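Local atomic coordinates of DNA alpha-glucosyltransferase (Enterobacteria phage T4, PDB entry 1XV5), a protein that is a phage-encoded glycosyltransferase of the GT-B structural class, built from two Rossmann-like domains that face each other across a cleft. Residues 111-116 with 173-178; 188-193 with 284-289; 217-222 with 228-233; 330-335 with 340-345; 361-364 with 369-372. All coordinates share one frame; numbering follows the deposited sequence.

Interaction 1 of 5, residues 111-116 with 173-178. With EDO (1,2-ethanediol), chain D.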
# COMPACT_ATOMS: atom_id res chain seq x y z
N VAL A 111 2.61 19.73 0.81
CA VAL A 111 3.31 18.56 0.31
C VAL A 111 2.30 17.62 -0.34
O VAL A 111 1.30 17.24 0.27
CB VAL A 111 4.02 17.82 1.46
CG1 VAL A 111 4.79 16.63 0.91
CG2 VAL A 111 4.95 18.78 2.19
N VAL A 112 2.56 17.24 -1.59
CA VAL A 112 1.65 16.35 -2.29
C VAL A 112 2.31 15.01 -2.61
O VAL A 112 3.37 14.96 -3.23
CB VAL A 112 1.15 16.97 -3.60
CG1 VAL A 112 0.25 15.99 -4.33
CG2 VAL A 112 0.40 18.26 -3.30
N TYR A 113 1.67 13.94 -2.16
CA TYR A 113 2.16 12.59 -2.41
C TYR A 113 1.23 11.91 -3.41
O TYR A 113 0.02 11.87 -3.20
CB TYR A 113 2.14 11.76 -1.12
CG TYR A 113 3.30 11.97 -0.16
CD1 TYR A 113 4.43 11.16 -0.22
CD2 TYR A 113 3.22 12.94 0.84
CE1 TYR A 113 5.47 11.31 0.71
CE2 TYR A 113 4.25 13.09 1.77
CZ TYR A 113 5.36 12.27 1.71
OH TYR A 113 6.36 12.40 2.65
N GLN A 114 1.80 11.39 -4.49
CA GLN A 114 1.00 10.66 -5.46
C GLN A 114 1.23 9.20 -5.12
O GLN A 114 2.31 8.66 -5.37
CB GLN A 114 1.44 10.94 -6.89
CG GLN A 114 0.64 10.13 -7.89
CD GLN A 114 -0.85 10.25 -7.63
OE1 GLN A 114 -1.44 11.32 -7.78
NE2 GLN A 114 -1.47 9.14 -7.22
N HIS A 115 0.22 8.57 -4.55
CA HIS A 115 0.30 7.18 -4.11
C HIS A 115 -0.11 6.12 -5.12
O HIS A 115 0.08 4.93 -4.87
CB HIS A 115 -0.53 7.02 -2.84
CG HIS A 115 0.02 7.78 -1.67
ND1 HIS A 115 1.16 7.38 -1.00
CD2 HIS A 115 -0.40 8.92 -1.08
CE1 HIS A 115 1.42 8.26 -0.04
NE2 HIS A 115 0.49 9.20 -0.07
N ASP A 116 -0.68 6.54 -6.24
CA ASP A 116 -1.13 5.58 -7.25
C ASP A 116 -0.15 5.39 -8.41
O ASP A 116 0.80 6.15 -8.56
CB ASP A 116 -2.52 5.98 -7.74
CG ASP A 116 -3.57 5.82 -6.65
OD1 ASP A 116 -4.67 6.42 -6.77
OD2 ASP A 116 -3.31 5.09 -5.67
N TYR A 173 10.00 14.21 -6.31
CA TYR A 173 10.93 13.37 -5.57
C TYR A 173 10.39 11.96 -5.41
O TYR A 173 9.18 11.75 -5.31
CB TYR A 173 11.18 13.96 -4.19
CG TYR A 173 11.76 15.35 -4.21
CD1 TYR A 173 13.13 15.55 -4.41
CD2 TYR A 173 10.95 16.47 -4.03
CE1 TYR A 173 13.67 16.83 -4.44
CE2 TYR A 173 11.48 17.75 -4.06
CZ TYR A 173 12.84 17.92 -4.26
OH TYR A 173 13.37 19.19 -4.28
N ASN A 174 11.29 10.99 -5.36
CA ASN A 174 10.86 9.62 -5.17
C ASN A 174 10.66 9.39 -3.68
O ASN A 174 11.29 10.04 -2.85
CB ASN A 174 11.91 8.65 -5.70
CG ASN A 174 11.49 7.20 -5.55
OD1 ASN A 174 11.91 6.51 -4.62
ND2 ASN A 174 10.64 6.75 -6.46
N PHE A 175 9.77 8.45 -3.34
CA PHE A 175 9.52 8.12 -1.95
C PHE A 175 9.07 6.67 -1.87
O PHE A 175 8.65 6.08 -2.87
CB PHE A 175 8.42 9.02 -1.36
CG PHE A 175 7.02 8.52 -1.60
CD1 PHE A 175 6.33 7.83 -0.60
CD2 PHE A 175 6.39 8.72 -2.83
CE1 PHE A 175 5.03 7.36 -0.82
CE2 PHE A 175 5.10 8.26 -3.06
CZ PHE A 175 4.42 7.57 -2.05
N GLN A 176 9.18 6.10 -0.68
CA GLN A 176 8.73 4.73 -0.42
C GLN A 176 7.68 4.88 0.66
O GLN A 176 7.83 5.73 1.55
CB GLN A 176 9.85 3.86 0.14
CG GLN A 176 11.03 3.64 -0.77
CD GLN A 176 12.16 2.93 -0.03
OE1 GLN A 176 12.07 1.74 0.28
NE2 GLN A 176 13.21 3.68 0.27
N PRO A 177 6.60 4.08 0.61
CA PRO A 177 5.55 4.15 1.63
C PRO A 177 6.05 3.36 2.85
O PRO A 177 6.06 2.13 2.84
CB PRO A 177 4.36 3.50 0.93
CG PRO A 177 5.01 2.46 0.06
CD PRO A 177 6.23 3.18 -0.49
N PRO A 178 6.46 4.06 3.92
CA PRO A 178 6.98 3.44 5.13
C PRO A 178 5.99 2.90 6.14
O PRO A 178 4.84 3.34 6.21
CB PRO A 178 7.84 4.55 5.77
CG PRO A 178 7.72 5.75 4.81
CD PRO A 178 6.43 5.52 4.08
C1 EDO D . -5.75 2.80 -4.01
O1 EDO D . -5.71 4.19 -4.39
C2 EDO D . -5.17 2.58 -2.60
O2 EDO D . -3.76 2.88 -2.55
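Tyr113 pushes the edge of its ring into one face of Phe175, a T-shaped pair with centroids 5.0 Å apart and planes at 78°. The leading atom is Tyr113 CD1, 3.7 Å above the Phe175 ring and over its centre, where the slightly positive ring hydrogens meet the electron-rich face. Two other groups reach the rim of the same phenyl: the carbonyl Gln114 O lies in its plane, 3.6 Å from Phe175 CE2, and His115 ND1 comes to 3.4 Å from Phe175 CZ. A phenylalanine suits the middle of this cluster, since it can offer a face and an edge at once without bringing in a polar atom to satisfy. Its CG sits between the backbone N and the carbonyl carbon (chi1 86°), which throws the ring back toward segment 111-116.

In the next shell, Tyr113 OH is hydrogen-bonded to Gln395 and the tyrosine ring stacks on Phe139. Asn82 holds His115 NE2 and so fixes the imidazole, whose ND1 is hydrogen-bonded to a glycerol. Farther out, Asp116 OD2 accepts from an ethanediol hydroxyl. Strand 137-140 runs between strands 109-114 and 172-174, so the rings gather where neighbouring parallel strands end. Such carboxyl ends of a Rossmann-like sheet border the GT-B cleft, and here the side chain of His115 lies about 7 Å from uridine-5'-diphosphate.

Interaction 2 of 5, residues 188-193 with 284-289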
# COMPACT_ATOMS: atom_id res chain seq x y z
N TYR A 188 2.93 -8.83 16.91
CA TYR A 188 2.41 -10.07 16.33
C TYR A 188 3.33 -11.27 16.17
O TYR A 188 2.85 -12.38 15.95
CB TYR A 188 1.80 -9.77 14.96
CG TYR A 188 0.67 -8.78 15.02
CD1 TYR A 188 0.90 -7.42 14.83
CD2 TYR A 188 -0.62 -9.20 15.32
CE1 TYR A 188 -0.13 -6.50 14.94
CE2 TYR A 188 -1.66 -8.28 15.44
CZ TYR A 188 -1.41 -6.93 15.25
OH TYR A 188 -2.42 -6.02 15.37
N TRP A 189 4.64 -11.07 16.26
CA TRP A 189 5.59 -12.17 16.07
C TRP A 189 5.27 -13.37 16.96
O TRP A 189 5.08 -13.24 18.17
CB TRP A 189 7.01 -11.68 16.33
CG TRP A 189 8.09 -12.52 15.70
CD1 TRP A 189 8.68 -13.63 16.22
CD2 TRP A 189 8.72 -12.28 14.44
NE1 TRP A 189 9.66 -14.09 15.37
CE2 TRP A 189 9.70 -13.28 14.26
CE3 TRP A 189 8.56 -11.31 13.44
CZ2 TRP A 189 10.52 -13.35 13.13
CZ3 TRP A 189 9.37 -11.37 12.30
CH2 TRP A 189 10.34 -12.39 12.16
N LYS A 190 5.22 -14.55 16.34
CA LYS A 190 4.92 -15.79 17.05
C LYS A 190 6.13 -16.70 17.11
O LYS A 190 7.03 -16.60 16.27
CB LYS A 190 3.79 -16.54 16.35
CG LYS A 190 2.47 -15.80 16.25
CD LYS A 190 1.79 -15.69 17.61
CE LYS A 190 0.43 -15.00 17.50
NZ LYS A 190 0.56 -13.60 17.03
N ASP A 191 6.15 -17.60 18.09
CA ASP A 191 7.24 -18.56 18.18
C ASP A 191 6.95 -19.52 17.03
O ASP A 191 5.79 -19.75 16.69
CB ASP A 191 7.19 -19.31 19.52
CG ASP A 191 8.35 -20.28 19.69
OD1 ASP A 191 8.24 -21.44 19.24
OD2 ASP A 191 9.38 -19.87 20.27
N VAL A 192 8.00 -20.07 16.43
CA VAL A 192 7.83 -20.97 15.29
C VAL A 192 6.90 -22.15 15.57
O VAL A 192 6.22 -22.64 14.66
CB VAL A 192 9.20 -21.48 14.76
CG1 VAL A 192 9.86 -22.39 15.79
CG2 VAL A 192 9.02 -22.21 13.43
N SER A 193 6.84 -22.60 16.82
CA SER A 193 5.99 -23.73 17.18
C SER A 193 4.50 -23.42 17.06
O SER A 193 3.68 -24.33 16.99
CB SER A 193 6.29 -24.18 18.62
OG SER A 193 5.92 -23.17 19.54
N ARG A 284 -3.66 -13.53 12.10
CA ARG A 284 -3.81 -14.77 11.34
C ARG A 284 -2.55 -15.10 10.54
O ARG A 284 -2.11 -16.25 10.49
CB ARG A 284 -4.99 -14.67 10.36
CG ARG A 284 -6.37 -14.70 11.01
CD ARG A 284 -7.48 -14.78 9.95
NE ARG A 284 -7.61 -13.55 9.17
CZ ARG A 284 -8.37 -12.52 9.52
NH1 ARG A 284 -9.07 -12.56 10.65
NH2 ARG A 284 -8.45 -11.45 8.74
N MET A 285 -1.97 -14.07 9.93
CA MET A 285 -0.77 -14.24 9.12
C MET A 285 0.43 -14.67 9.96
O MET A 285 1.24 -15.48 9.51
CB MET A 285 -0.44 -12.95 8.38
CG MET A 285 0.71 -13.06 7.38
SD MET A 285 0.32 -14.12 5.96
CE MET A 285 -0.74 -13.01 4.99
N SER A 286 0.54 -14.14 11.17
CA SER A 286 1.65 -14.47 12.05
C SER A 286 1.66 -15.95 12.42
O SER A 286 2.68 -16.48 12.88
CB SER A 286 1.59 -13.63 13.34
OG SER A 286 0.51 -14.05 14.16
N LYS A 287 0.53 -16.62 12.22
CA LYS A 287 0.41 -18.04 12.53
C LYS A 287 0.31 -18.88 11.27
O LYS A 287 0.01 -20.07 11.34
CB LYS A 287 -0.81 -18.28 13.43
CG LYS A 287 -0.67 -17.68 14.83
CD LYS A 287 -1.91 -17.88 15.70
CE LYS A 287 -3.09 -17.07 15.19
NZ LYS A 287 -4.24 -17.09 16.14
N SER A 288 0.58 -18.26 10.12
CA SER A 288 0.53 -18.94 8.83
C SER A 288 1.95 -19.23 8.35
O SER A 288 2.84 -18.38 8.44
CB SER A 288 -0.19 -18.08 7.80
OG SER A 288 -1.52 -17.81 8.21
N GLY A 289 2.16 -20.43 7.82
CA GLY A 289 3.49 -20.80 7.36
C GLY A 289 4.07 -19.89 6.30
O GLY A 289 5.22 -19.44 6.41
O HOH W 1 5.08 -14.97 13.54
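Lys190 NZ is held by three groups at once. It donates to the carbonyl Tyr188 O over 2.8 Å and to the hydroxyl Ser286 OG over 2.9 Å, and forms a salt bridge with Glu283. The approach to Tyr188 O is bent, with a C=O...donor angle of 130° and a tilt of 30° from the carbonyl plane. Bends at chi2 and chi4 fold the lysine chain over Ser286, so that the ammonium group returns to a carbonyl two residues earlier in its own segment. A lysine fits because its long flexible chain can curl in this way and its three N-H groups can serve several acceptors. Ser286 OG in turn donates to Glu283 O, so the small hydroxyl acts as a relay between helix backbone and lysine.

The aliphatic part of Lys190 is used as well: Lys190 CG rests 3.9 Å from Lys287 CG, while Lys190 NZ and Lys287 NZ, of like charge, stay 6.0 Å apart. A water accepts from Lys190 N and probably also bridges to Ser286 O. Beyond the touching residues, Asp191 OD1 accepts from Ser193 N, an Asx turn that shapes the chain after Lys190, and also from Ser193 OG on the opposite face of the carboxylate plane.

Because Tyr188 and Ser286 stand at or near helix ends, the ammonium group lies beside the C-terminal ends of helices 181-188 and 278-286, a setting that probably favours positive charge. Strand 288-293 follows at once, and Trp189 and Val192 lean on helix 368-386.

Interaction 3 of 5, residues 217-222 with 228-233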
# COMPACT_ATOMS: atom_id res chain seq x y z
N ASP A 217 -3.57 -20.39 -9.36
CA ASP A 217 -2.80 -21.30 -10.21
C ASP A 217 -1.83 -22.12 -9.36
O ASP A 217 -1.74 -23.34 -9.51
CB ASP A 217 -2.03 -20.51 -11.26
CG ASP A 217 -1.51 -21.38 -12.39
OD1 ASP A 217 -0.41 -21.08 -12.92
OD2 ASP A 217 -2.19 -22.35 -12.77
N PHE A 218 -1.12 -21.45 -8.46
CA PHE A 218 -0.15 -22.13 -7.60
C PHE A 218 -0.85 -23.12 -6.68
O PHE A 218 -0.32 -24.19 -6.39
CB PHE A 218 0.64 -21.11 -6.78
CG PHE A 218 1.85 -21.69 -6.09
CD1 PHE A 218 2.83 -22.36 -6.81
CD2 PHE A 218 2.02 -21.54 -4.72
CE1 PHE A 218 3.97 -22.87 -6.18
CE2 PHE A 218 3.15 -22.04 -4.07
CZ PHE A 218 4.13 -22.70 -4.81
N HIS A 219 -2.04 -22.78 -6.21
CA HIS A 219 -2.78 -23.68 -5.33
C HIS A 219 -3.17 -24.93 -6.11
O HIS A 219 -2.99 -26.05 -5.64
CB HIS A 219 -4.04 -23.01 -4.79
CG HIS A 219 -4.79 -23.86 -3.81
ND1 HIS A 219 -6.12 -24.17 -3.95
CD2 HIS A 219 -4.37 -24.48 -2.68
CE1 HIS A 219 -6.50 -24.94 -2.95
NE2 HIS A 219 -5.46 -25.14 -2.16
N GLU A 220 -3.73 -24.73 -7.29
CA GLU A 220 -4.17 -25.84 -8.12
C GLU A 220 -3.03 -26.78 -8.54
O GLU A 220 -3.17 -28.00 -8.46
CB GLU A 220 -4.88 -25.32 -9.37
CG GLU A 220 -5.29 -26.40 -10.37
CD GLU A 220 -6.01 -25.84 -11.58
OE1 GLU A 220 -7.14 -25.32 -11.41
OE2 GLU A 220 -5.45 -25.91 -12.69
N LYS A 221 -1.92 -26.19 -8.97
CA LYS A 221 -0.78 -26.98 -9.44
C LYS A 221 0.12 -27.60 -8.39
O LYS A 221 0.63 -28.70 -8.59
CB LYS A 221 0.08 -26.13 -10.38
CG LYS A 221 -0.61 -25.74 -11.67
CD LYS A 221 0.29 -24.87 -12.53
CE LYS A 221 -0.39 -24.49 -13.84
NZ LYS A 221 0.45 -23.56 -14.63
N PHE A 222 0.33 -26.91 -7.27
CA PHE A 222 1.22 -27.43 -6.25
C PHE A 222 0.70 -27.56 -4.82
O PHE A 222 0.85 -28.61 -4.21
CB PHE A 222 2.51 -26.61 -6.22
CG PHE A 222 3.32 -26.72 -7.48
CD1 PHE A 222 3.04 -25.91 -8.57
CD2 PHE A 222 4.33 -27.67 -7.59
CE1 PHE A 222 3.76 -26.03 -9.76
CE2 PHE A 222 5.06 -27.81 -8.77
CZ PHE A 222 4.77 -26.99 -9.86
N LYS A 228 -1.76 -29.04 1.07
CA LYS A 228 -1.66 -27.75 1.74
C LYS A 228 -2.96 -26.96 1.59
O LYS A 228 -3.83 -27.32 0.79
CB LYS A 228 -0.51 -26.94 1.14
CG LYS A 228 0.80 -27.71 1.02
CD LYS A 228 1.34 -28.11 2.38
CE LYS A 228 2.67 -28.82 2.23
NZ LYS A 228 3.30 -29.09 3.56
N SER A 229 -3.08 -25.88 2.36
CA SER A 229 -4.28 -25.05 2.32
C SER A 229 -3.95 -23.63 1.87
O SER A 229 -2.89 -23.10 2.17
CB SER A 229 -4.93 -24.99 3.70
OG SER A 229 -5.24 -26.29 4.17
N THR A 230 -4.89 -23.03 1.15
CA THR A 230 -4.71 -21.67 0.68
C THR A 230 -5.87 -20.77 1.08
O THR A 230 -7.04 -21.14 0.95
CB THR A 230 -4.57 -21.61 -0.86
OG1 THR A 230 -3.34 -22.23 -1.24
CG2 THR A 230 -4.59 -20.17 -1.35
N VAL A 231 -5.51 -19.60 1.61
CA VAL A 231 -6.47 -18.60 2.03
C VAL A 231 -6.06 -17.32 1.32
O VAL A 231 -4.86 -17.03 1.20
CB VAL A 231 -6.43 -18.36 3.55
CG1 VAL A 231 -7.35 -17.20 3.92
CG2 VAL A 231 -6.84 -19.63 4.29
N MET A 232 -7.04 -16.57 0.84
CA MET A 232 -6.77 -15.31 0.16
C MET A 232 -7.68 -14.27 0.79
O MET A 232 -8.90 -14.37 0.73
CB MET A 232 -7.05 -15.47 -1.34
CG MET A 232 -6.19 -16.57 -1.97
SD MET A 232 -6.56 -16.93 -3.69
CE MET A 232 -6.02 -15.46 -4.43
N GLU A 233 -7.07 -13.27 1.42
CA GLU A 233 -7.81 -12.24 2.11
C GLU A 233 -7.85 -10.89 1.41
O GLU A 233 -6.84 -10.44 0.87
CB GLU A 233 -7.24 -12.02 3.52
CG GLU A 233 -7.32 -13.23 4.45
CD GLU A 233 -6.94 -12.88 5.89
OE1 GLU A 233 -7.20 -11.74 6.31
OE2 GLU A 233 -6.38 -13.75 6.60
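Thr230 lays its CB over one face of the His219 imidazole, 3.8 Å from the ring centroid and 28° off the ring normal. This CH-pi contact joins the helix and the second strand of a beta-alpha-beta unit, formed by strand 199-203, helix 212-223 and strand 229-233, the repeating element of a Rossmann-like domain. The carbon stands 3.3 Å above the ring plane and is displaced toward the rim, on the side of His219 CD2. The two side chains slide past one another in opposite directions, each beginning on its own backbone and passing alongside its partner. Leu223 of the same helix adds to the packing on Thr230.

The histidine ring reaches the strand because its CG is turned opposite the backbone N (chi1 -176°). A flat ring suits such a close approach, with the nearest CA atoms, those of His219 and Thr230, only 6.6 Å apart. Threonine, branched at CB, is at home in a strand and presents a compact carbon to the ring. Its hydroxyl has no partner in the model, and its exact placement against the imidazole is doubtful. Lys228 O lies near the plane of the ring, at its edge but at longer range.

Other faces of the two elements look elsewhere. Phe218 meets Phe349 edge-to-face, and Lys228 NZ is hydrogen-bonded to Asn198. One helical turn apart, beside Met354 of helix 354-365, Lys221 NZ and Asp217 OD1 form a salt bridge of 3.1 Å that uses the syn lone pair of the carboxylate oxygen.

Interaction 4 of 5, residues 330-335 with 340-345. With EDO (1,2-ethanediol), chain F.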
# COMPACT_ATOMS: atom_id res chain seq x y z
N LEU A 330 12.90 -3.81 -8.32
CA LEU A 330 13.01 -2.86 -7.22
C LEU A 330 14.44 -2.82 -6.69
O LEU A 330 15.14 -3.82 -6.70
CB LEU A 330 12.06 -3.26 -6.08
CG LEU A 330 10.58 -2.95 -6.31
CD1 LEU A 330 9.76 -3.56 -5.18
CD2 LEU A 330 10.37 -1.44 -6.37
N LYS A 331 14.85 -1.64 -6.23
CA LYS A 331 16.19 -1.45 -5.69
C LYS A 331 16.19 -1.24 -4.18
O LYS A 331 15.39 -0.47 -3.64
CB LYS A 331 16.86 -0.26 -6.37
CG LYS A 331 17.09 -0.44 -7.87
CD LYS A 331 17.89 0.72 -8.43
CE LYS A 331 18.10 0.59 -9.93
NZ LYS A 331 16.84 0.81 -10.70
N PHE A 332 17.12 -1.92 -3.51
CA PHE A 332 17.28 -1.85 -2.06
C PHE A 332 17.61 -0.42 -1.64
O PHE A 332 18.48 0.22 -2.22
CB PHE A 332 18.42 -2.82 -1.67
CG PHE A 332 18.57 -3.05 -0.19
CD1 PHE A 332 17.48 -2.98 0.68
CD2 PHE A 332 19.80 -3.44 0.33
CE1 PHE A 332 17.62 -3.29 2.03
CE2 PHE A 332 19.96 -3.75 1.67
CZ PHE A 332 18.86 -3.67 2.53
N ARG A 333 16.91 0.08 -0.63
CA ARG A 333 17.14 1.45 -0.15
C ARG A 333 18.60 1.69 0.25
O ARG A 333 19.16 2.76 0.01
CB ARG A 333 16.24 1.74 1.05
CG ARG A 333 16.26 3.19 1.54
CD ARG A 333 15.54 3.33 2.88
NE ARG A 333 16.23 2.57 3.92
CZ ARG A 333 17.31 3.00 4.58
NH1 ARG A 333 17.81 4.20 4.32
NH2 ARG A 333 17.90 2.22 5.47
N VAL A 334 19.21 0.67 0.86
CA VAL A 334 20.57 0.79 1.35
C VAL A 334 21.68 0.91 0.30
O VAL A 334 22.49 1.83 0.38
CB VAL A 334 20.91 -0.39 2.29
CG1 VAL A 334 22.37 -0.31 2.73
CG2 VAL A 334 20.00 -0.35 3.51
N ASP A 335 21.72 0.01 -0.67
CA ASP A 335 22.79 0.09 -1.67
C ASP A 335 22.34 0.17 -3.12
O ASP A 335 23.17 0.11 -4.03
CB ASP A 335 23.76 -1.08 -1.49
CG ASP A 335 23.08 -2.42 -1.63
OD1 ASP A 335 22.00 -2.48 -2.24
OD2 ASP A 335 23.65 -3.42 -1.13
N THR A 340 16.30 -8.95 -5.25
CA THR A 340 16.60 -10.36 -5.46
C THR A 340 18.09 -10.72 -5.32
O THR A 340 18.44 -11.90 -5.23
CB THR A 340 16.12 -10.84 -6.85
OG1 THR A 340 16.47 -9.86 -7.84
CG2 THR A 340 14.61 -11.05 -6.86
N SER A 341 18.96 -9.71 -5.31
CA SER A 341 20.39 -9.97 -5.21
C SER A 341 20.86 -10.22 -3.78
O SER A 341 22.06 -10.35 -3.53
CB SER A 341 21.18 -8.80 -5.81
OG SER A 341 21.02 -7.62 -5.04
N HIS A 342 19.93 -10.29 -2.84
CA HIS A 342 20.29 -10.50 -1.44
C HIS A 342 19.80 -11.81 -0.85
O HIS A 342 18.82 -12.39 -1.30
CB HIS A 342 19.75 -9.37 -0.57
CG HIS A 342 20.32 -8.03 -0.90
ND1 HIS A 342 19.88 -7.28 -1.97
CD2 HIS A 342 21.29 -7.31 -0.31
CE1 HIS A 342 20.57 -6.16 -2.02
NE2 HIS A 342 21.43 -6.15 -1.03
N ASP A 343 20.51 -12.26 0.19
CA ASP A 343 20.15 -13.46 0.92
C ASP A 343 19.22 -12.89 1.99
O ASP A 343 19.60 -12.71 3.14
CB ASP A 343 21.39 -14.09 1.55
CG ASP A 343 21.06 -15.27 2.43
OD1 ASP A 343 19.91 -15.76 2.36
OD2 ASP A 343 21.95 -15.72 3.19
N SER A 344 17.99 -12.61 1.57
CA SER A 344 16.99 -11.99 2.43
C SER A 344 16.00 -12.91 3.13
O SER A 344 15.27 -12.46 4.01
CB SER A 344 16.21 -10.98 1.60
OG SER A 344 15.50 -11.66 0.58
N GLY A 345 15.95 -14.17 2.74
CA GLY A 345 15.00 -15.08 3.35
C GLY A 345 13.68 -15.07 2.59
O GLY A 345 12.83 -15.93 2.81
C1 EDO F . 20.55 3.90 7.03
O1 EDO F . 20.63 2.84 6.07
C2 EDO F . 19.98 5.19 6.42
O2 EDO F . 20.89 5.78 5.47
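Phe332 turns the edge of its ring toward the face of His342, in a T-shaped pair with centroids 4.8 Å apart and planes at 67°. The closest atoms are Phe332 CD2 and His342 NE2, at 3.4 Å. One face of the phenyl carries Val334, whose CB stands 3.5 Å above the plane and toward the rim. At the edge of the imidazole lies the carboxylate of Asp335, nearly coplanar with the ring (25°). Asp335 OD2 is 3.5 Å from His342 NE2, so the attraction is probably electrostatic, and a nearby carboxylate would tend to favour a positive imidazole. Asp335 OD1 is hydrogen-bonded to Thr337, which helps to fix the group.

A histidine works well here, giving a flat face to an aromatic neighbour while its rim meets polar ones. Phe332 is directed to it by a CG set trans to the backbone N (chi1 -170°). Arg333 points elsewhere: its NH2 donates to an ethanediol oxygen, EDO O1, at 2.9 Å, and also to Gln384 O.

Phe381 of helix 368-386 stacks on Phe332 and also meets His342. The arrangement is an aromatic cluster that closes the loop between helix 324-329 and strand 347-349 and fastens it to that long helix.

Interaction 5 of 5, residues 361-364 with 369-372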
# COMPACT_ATOMS: atom_id res chain seq x y z
N ILE A 361 9.63 -23.94 -0.40
CA ILE A 361 8.59 -23.88 0.62
C ILE A 361 8.58 -25.17 1.43
O ILE A 361 8.49 -25.15 2.66
CB ILE A 361 7.21 -23.65 -0.03
CG1 ILE A 361 7.14 -22.23 -0.59
CG2 ILE A 361 6.10 -23.89 0.99
CD1 ILE A 361 5.87 -21.93 -1.39
N LYS A 362 8.69 -26.31 0.75
CA LYS A 362 8.71 -27.58 1.45
C LYS A 362 9.95 -27.69 2.32
O LYS A 362 9.91 -28.28 3.41
CB LYS A 362 8.65 -28.74 0.45
CG LYS A 362 7.30 -28.88 -0.25
CD LYS A 362 7.20 -30.18 -1.05
CE LYS A 362 8.19 -30.21 -2.20
NZ LYS A 362 8.14 -31.52 -2.91
N GLU A 363 11.06 -27.12 1.86
CA GLU A 363 12.30 -27.16 2.62
C GLU A 363 12.15 -26.41 3.94
O GLU A 363 12.50 -26.93 5.00
CB GLU A 363 13.45 -26.57 1.80
CG GLU A 363 14.75 -26.41 2.56
CD GLU A 363 15.91 -26.02 1.66
OE1 GLU A 363 15.68 -25.23 0.72
OE2 GLU A 363 17.04 -26.50 1.90
N LEU A 364 11.62 -25.19 3.90
CA LEU A 364 11.45 -24.43 5.12
C LEU A 364 10.37 -25.04 6.02
O LEU A 364 10.47 -24.98 7.24
CB LEU A 364 11.09 -22.96 4.81
CG LEU A 364 12.27 -22.02 4.53
CD1 LEU A 364 13.02 -22.49 3.30
CD2 LEU A 364 11.75 -20.60 4.34
N ALA A 369 14.15 -24.73 12.46
CA ALA A 369 15.33 -23.90 12.69
C ALA A 369 15.66 -23.07 11.45
O ALA A 369 15.96 -21.88 11.55
CB ALA A 369 16.53 -24.76 13.07
N LEU A 370 15.59 -23.70 10.28
CA LEU A 370 15.85 -23.03 9.02
C LEU A 370 14.78 -21.96 8.82
O LEU A 370 15.07 -20.82 8.47
CB LEU A 370 15.80 -24.04 7.87
CG LEU A 370 15.92 -23.50 6.44
CD1 LEU A 370 17.23 -22.75 6.27
CD2 LEU A 370 15.82 -24.66 5.45
N TYR A 371 13.53 -22.36 9.06
CA TYR A 371 12.39 -21.46 8.92
C TYR A 371 12.66 -20.19 9.72
O TYR A 371 12.51 -19.07 9.21
CB TYR A 371 11.12 -22.14 9.46
CG TYR A 371 9.85 -21.33 9.29
CD1 TYR A 371 9.01 -21.53 8.19
CD2 TYR A 371 9.50 -20.33 10.20
CE1 TYR A 371 7.85 -20.77 8.01
CE2 TYR A 371 8.35 -19.56 10.03
CZ TYR A 371 7.53 -19.78 8.94
OH TYR A 371 6.39 -19.02 8.77
N ASP A 372 13.06 -20.36 10.98
CA ASP A 372 13.34 -19.23 11.86
C ASP A 372 14.47 -18.36 11.32
O ASP A 372 14.35 -17.13 11.31
CB ASP A 372 13.68 -19.74 13.26
CG ASP A 372 12.69 -19.27 14.31
OD1 ASP A 372 12.68 -19.84 15.42
OD2 ASP A 372 11.92 -18.32 14.03
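Apolar contact between the segments centres on Leu364 and Leu370. The methyl Leu370 CD2 touches Glu363 CG at 3.5 Å and Leu364 CD1 at 4.1 Å, and the leucine crosses both side chains at about a right angle. With CG on the far side of the CA-CB bond from the backbone N (chi1 175°), Leu370 carries its branched end across to the preceding helix. Glu363 takes part through its CG methylene, an example of a charged residue that lends its stem to an apolar neighbour. On the inner side, Leu364 CB lies 4.2 Å from Tyr371 CD1, and Leu364 also packs on Phe290 and Ile319.

Contacts with the backbone come next. Leu364 O approaches the edge of the Tyr371 ring near its plane, with Tyr371 CB 3.7 Å away. The helices are close here, the CA atoms of Leu364 and Tyr371 being 4.9 Å apart across the short turn between helices 354-365 and 368-386.

Polar ends find partners outside the two segments. Glu363 OE1 forms a salt bridge with Arg360, and Tyr371 OH is hydrogen-bonded to Gly289 O. No hydrogen bond links 361-364 to 369-372, so the corner between the two consecutive helices is held by the fit of aliphatic groups and one ring, with charge kept at its exposed rim.

In the fold
Interaction 1 belongs to the seven-stranded sheet of one domain, and interactions 2, 3 and 5 cluster about that of the other; the centres of interactions 1 and 5 are about 35 Å apart. Uridine-5'-diphosphate lies between them, close to interaction 1 and about 10 Å from the side chain of Tyr188 in interaction 2. Interaction 4 meets interaction 1 where Gln176 packs on Arg333. Interactions 2 and 3 are joined by a salt bridge, Arg284 NH2 to Glu233 OE1 at 2.7 Å. Tyr371 OH, 2.7 Å from Gly289 O, ties interaction 5 to interaction 2, and Phe218 CE2 touches Ile361 CD1 at 3.8 Å between interactions 3 and 5.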